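Local coordinates for protein esterase (Xanthomonas oryzae pv. oryzae, PDB 3H2G) that acts as an esterase that degrades rice cell walls and contributes to the virulence of the bacterium, at residues F230-L233 with L234-A238; L284-I287 with D288-K291. All coordinates share one frame; numbering follows the deposited sequence.

Contact 1: residues F230-L233 with L234-A238; sequences FGIL and LGSYA
The carbonyl oxygen Ile232 O is gripped twice by Ser236. Ser236 N donates to Ile232 O at 3.0 Å, the ordinary bond of an alpha-helix. Ser236 OG donates to Ile232 O as well, at 2.6 Å. The hydroxyl is tilted only modestly from the carbonyl plane, whereas the amide N stands 42° out of it. The serine torsion explains the second bond: with chi1 at -65°, OG lies beside its own backbone N and is turned back toward the preceding turn. The hydroxyl is also hydrogen-bonded to Tyr293 OH, so a buried polar group is satisfied within the fold.

This is the first part of helix 231-246, and Phe230 is its N-cap residue. Phe230 O takes Leu234 N at 2.9 Å, in a nearly straight bond (N-H...O 176°). Gly231 O takes Gly235 N at 2.7 Å, and Leu233 O takes Tyr237 N at 3.0 Å. The side chain of Leu234 folds back along the same face as Phe230. Its CG lies 3.4 Å from Phe230 O, and its CD1 meets Phe230 CB at 4.0 Å. The phenyl ring itself leads away and packs edge-to-face with Phe375 and Phe279.

The ring of Tyr237 leads away from residues 230-233 into a buried aromatic surround. It stacks with Tyr138, and its OH is hydrogen-bonded to Glu89 O. Leu234 touches the loop at Tyr138, and Ser236 and Tyr237 both meet Phe269. Leu233 rests on Met278 and Phe279, and so joins the start of helix 231-246 to helix 275-280.

Contact 2: residues L284-I287 with D288-K291; sequences LPSI and DKVK
Ile287 and Asp288 form a short 3-10 turn, opened by Ser286, that leads into helix 290-293. Two i to i+3 backbone bonds define it. Lys289 N donates to Ser286 O at 2.9 Å. Val290 N donates to Ile287 O at 3.2 Å, from well above the carbonyl plane, 65° out of it. Ile287 is the apolar member. Its side chain points away from the turn and packs on Ile232 of helix 231-246 and on Glu227, while Ile287 O lies 3.4 Å from Val290 CB.

Ser286 and Asp288 form the polar side. Ser286 OG donates to Asp288 OD2 at 2.5 Å, a short bond that meets the carboxylate on its syn side but 30° out of its plane. Asp288 has chi1 at 55°, which places CG between the backbone N and the carbonyl carbon and carries the carboxylate back toward Ser286 OG. Lys289 bends at the end of its chain to bring NZ to the same two groups. NZ forms a salt bridge with Asp288 OD1 at 3.1 Å, using the syn lone pair of that oxygen, and also donates to Ser286 OG. The ammonium charge would favour an ionised aspartate. A water ties the cluster to the backbone: it accepts from Ser286 N at 3.0 Å and from Lys289 NZ at 3.1 Å.

Contact 1 comes first along the chain, and contact 2 follows after helix 275-280. Their centres are about 11 Å apart, and their side chains touch. Leu233 CD2 of contact 1 meets Leu284 CD1 of contact 2 at 3.8 Å. Ile232 CD1 packs on the backbone of 285-287, lying 3.6 Å from Ile287 N. Tyr293 is a shared neighbour: it bonds the hydroxyl of Ser236 and touches Leu284 and Pro285. Contact 1 is buried and contact 2 is at the surface. Phe230 lies near, without touching, what is probably a Ser-His-Asp triad, and Leu234 near its probable nucleophile elbow. Contact 2 backs helix 231-246 from outside.

Contact 1: residues F230-L233 with L234-A238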
loop_
_atom_site.group_PDB
_atom_site.type_symbol
_atom_site.label_atom_id
_atom_site.label_comp_id
_atom_site.label_asym_id
_atom_site.label_seq_id
_atom_site.Cartn_x
_atom_site.Cartn_y
_atom_site.Cartn_z
ATOM N N PHE A 230 -9.935 13.219 4.350
ATOM C CA PHE A 230 -9.722 12.822 2.963
ATOM C C PHE A 230 -10.766 11.817 2.477
ATOM O O PHE A 230 -10.597 11.194 1.430
ATOM C CB PHE A 230 -8.317 12.223 2.817
ATOM C CG PHE A 230 -7.255 12.983 3.568
ATOM C CD1 PHE A 230 -7.093 14.353 3.381
ATOM C CD2 PHE A 230 -6.421 12.329 4.472
ATOM C CE1 PHE A 230 -6.118 15.060 4.086
ATOM C CE2 PHE A 230 -5.445 13.027 5.178
ATOM C CZ PHE A 230 -5.294 14.395 4.986
ATOM N N GLY A 231 -11.851 11.686 3.235
ATOM C CA GLY A 231 -12.906 10.742 2.901
ATOM C C GLY A 231 -13.563 10.858 1.537
ATOM O O GLY A 231 -13.861 9.843 0.903
ATOM N N ILE A 232 -13.808 12.080 1.075
ATOM C CA ILE A 232 -14.440 12.249 -0.228
ATOM C C ILE A 232 -13.529 11.747 -1.345
ATOM O O ILE A 232 -13.987 11.093 -2.282
ATOM C CB ILE A 232 -14.823 13.722 -0.473
ATOM C CG1 ILE A 232 -15.943 14.114 0.497
ATOM C CG2 ILE A 232 -15.276 13.922 -1.919
ATOM C CD1 ILE A 232 -16.470 15.510 0.301
ATOM N N LEU A 233 -12.237 12.035 -1.230
ATOM C CA LEU A 233 -11.265 11.599 -2.229
ATOM C C LEU A 233 -11.053 10.084 -2.190
ATOM O O LEU A 233 -11.162 9.407 -3.211
ATOM C CB LEU A 233 -9.926 12.313 -2.002
ATOM C CG LEU A 233 -9.908 13.833 -2.204
ATOM C CD1 LEU A 233 -8.572 14.401 -1.726
ATOM C CD2 LEU A 233 -10.134 14.158 -3.676
ATOM N N LEU A 234 -10.751 9.554 -1.007
ATOM C CA LEU A 234 -10.518 8.119 -0.854
ATOM C C LEU A 234 -11.784 7.302 -1.114
ATOM O O LEU A 234 -11.732 6.233 -1.729
ATOM C CB LEU A 234 -9.974 7.827 0.549
ATOM C CG LEU A 234 -8.647 8.520 0.874
ATOM C CD1 LEU A 234 -8.258 8.266 2.323
ATOM C CD2 LEU A 234 -7.567 8.013 -0.065
ATOM N N GLY A 235 -12.921 7.806 -0.648
ATOM C CA GLY A 235 -14.174 7.108 -0.864
ATOM C C GLY A 235 -14.518 7.064 -2.343
ATOM O O GLY A 235 -14.984 6.043 -2.850
ATOM N N SER A 236 -14.293 8.175 -3.041
ATOM C CA SER A 236 -14.577 8.236 -4.472
ATOM C C SER A 236 -13.669 7.281 -5.245
ATOM O O SER A 236 -14.120 6.589 -6.158
ATOM C CB SER A 236 -14.407 9.669 -4.985
ATOM O OG SER A 236 -15.381 10.522 -4.397
ATOM N N TYR A 237 -12.390 7.241 -4.883
ATOM C CA TYR A 237 -11.451 6.340 -5.556
ATOM C C TYR A 237 -11.954 4.898 -5.387
ATOM O O TYR A 237 -11.996 4.119 -6.340
ATOM C CB TYR A 237 -10.052 6.490 -4.940
ATOM C CG TYR A 237 -8.896 6.068 -5.836
ATOM C CD1 TYR A 237 -7.600 6.510 -5.572
ATOM C CD2 TYR A 237 -9.101 5.265 -6.963
ATOM C CE1 TYR A 237 -6.533 6.174 -6.407
ATOM C CE2 TYR A 237 -8.037 4.922 -7.811
ATOM C CZ TYR A 237 -6.757 5.385 -7.523
ATOM O OH TYR A 237 -5.701 5.078 -8.349
ATOM N N ALA A 238 -12.353 4.557 -4.164
ATOM C CA ALA A 238 -12.850 3.217 -3.859
ATOM C C ALA A 238 -14.086 2.830 -4.669
ATOM O O ALA A 238 -14.155 1.728 -5.208
ATOM C CB ALA A 238 -13.157 3.104 -2.369
#

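Contact 2: residues L284-I287 with D288-K291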
loop_
_atom_site.group_PDB
_atom_site.type_symbol
_atom_site.label_atom_id
_atom_site.label_comp_id
_atom_site.label_asym_id
_atom_site.label_seq_id
_atom_site.Cartn_x
_atom_site.Cartn_y
_atom_site.Cartn_z
ATOM N N LEU A 284 -12.645 18.363 -5.514
ATOM C CA LEU A 284 -13.908 17.788 -5.070
ATOM C C LEU A 284 -14.277 18.506 -3.775
ATOM O O LEU A 284 -13.420 19.106 -3.127
ATOM C CB LEU A 284 -13.766 16.285 -4.812
ATOM C CG LEU A 284 -13.412 15.406 -6.015
ATOM C CD1 LEU A 284 -13.400 13.941 -5.589
ATOM C CD2 LEU A 284 -14.422 15.629 -7.134
ATOM N N PRO A 285 -15.558 18.466 -3.384
ATOM C CA PRO A 285 -15.934 19.152 -2.145
ATOM C C PRO A 285 -15.255 18.586 -0.900
ATOM O O PRO A 285 -14.781 17.448 -0.899
ATOM C CB PRO A 285 -17.455 18.996 -2.111
ATOM C CG PRO A 285 -17.687 17.724 -2.869
ATOM C CD PRO A 285 -16.727 17.836 -4.021
ATOM N N SER A 286 -15.193 19.396 0.152
ATOM C CA SER A 286 -14.592 18.964 1.402
ATOM C C SER A 286 -15.570 18.040 2.134
ATOM O O SER A 286 -16.766 18.022 1.833
ATOM C CB SER A 286 -14.230 20.181 2.261
ATOM O OG SER A 286 -15.290 21.118 2.295
ATOM N N ILE A 287 -15.054 17.274 3.090
ATOM C CA ILE A 287 -15.850 16.308 3.842
ATOM C C ILE A 287 -17.120 16.857 4.501
ATOM O O ILE A 287 -18.104 16.134 4.657
ATOM C CB ILE A 287 -14.977 15.621 4.919
ATOM C CG1 ILE A 287 -15.669 14.359 5.428
ATOM C CG2 ILE A 287 -14.681 16.594 6.049
ATOM C CD1 ILE A 287 -15.815 13.278 4.364
ATOM N N ASP A 288 -17.104 18.129 4.886
ATOM C CA ASP A 288 -18.264 18.743 5.527
ATOM C C ASP A 288 -19.463 18.872 4.582
ATOM O O ASP A 288 -20.596 19.086 5.024
ATOM C CB ASP A 288 -17.883 20.119 6.079
ATOM C CG ASP A 288 -17.290 21.029 5.021
ATOM O OD1 ASP A 288 -18.003 21.927 4.531
ATOM O OD2 ASP A 288 -16.106 20.838 4.672
ATOM N N LYS A 289 -19.212 18.734 3.283
ATOM C CA LYS A 289 -20.269 18.843 2.281
ATOM C C LYS A 289 -20.580 17.481 1.660
ATOM O O LYS A 289 -21.067 17.400 0.532
ATOM C CB LYS A 289 -19.845 19.814 1.179
ATOM C CG LYS A 289 -19.472 21.203 1.672
ATOM C CD LYS A 289 -19.004 22.079 0.519
ATOM C CE LYS A 289 -18.542 23.445 1.004
ATOM N NZ LYS A 289 -17.342 23.355 1.885
ATOM N N VAL A 290 -20.304 16.415 2.403
ATOM C CA VAL A 290 -20.541 15.064 1.913
ATOM C C VAL A 290 -21.993 14.813 1.497
ATOM O O VAL A 290 -22.247 14.047 0.570
ATOM C CB VAL A 290 -20.110 14.006 2.971
ATOM C CG1 VAL A 290 -20.967 14.127 4.220
ATOM C CG2 VAL A 290 -20.197 12.609 2.374
ATOM N N LYS A 291 -22.945 15.462 2.163
ATOM C CA LYS A 291 -24.351 15.256 1.822
ATOM C C LYS A 291 -24.760 15.888 0.497
ATOM O O LYS A 291 -25.824 15.580 -0.040
ATOM C CB LYS A 291 -25.257 15.765 2.943
ATOM C CG LYS A 291 -25.258 14.857 4.164
ATOM C CD LYS A 291 -26.246 15.332 5.215
ATOM C CE LYS A 291 -26.249 14.413 6.428
ATOM N NZ LYS A 291 -27.199 14.897 7.475
HETATM O O HOH W 1 -15.838 22.187 -0.557
#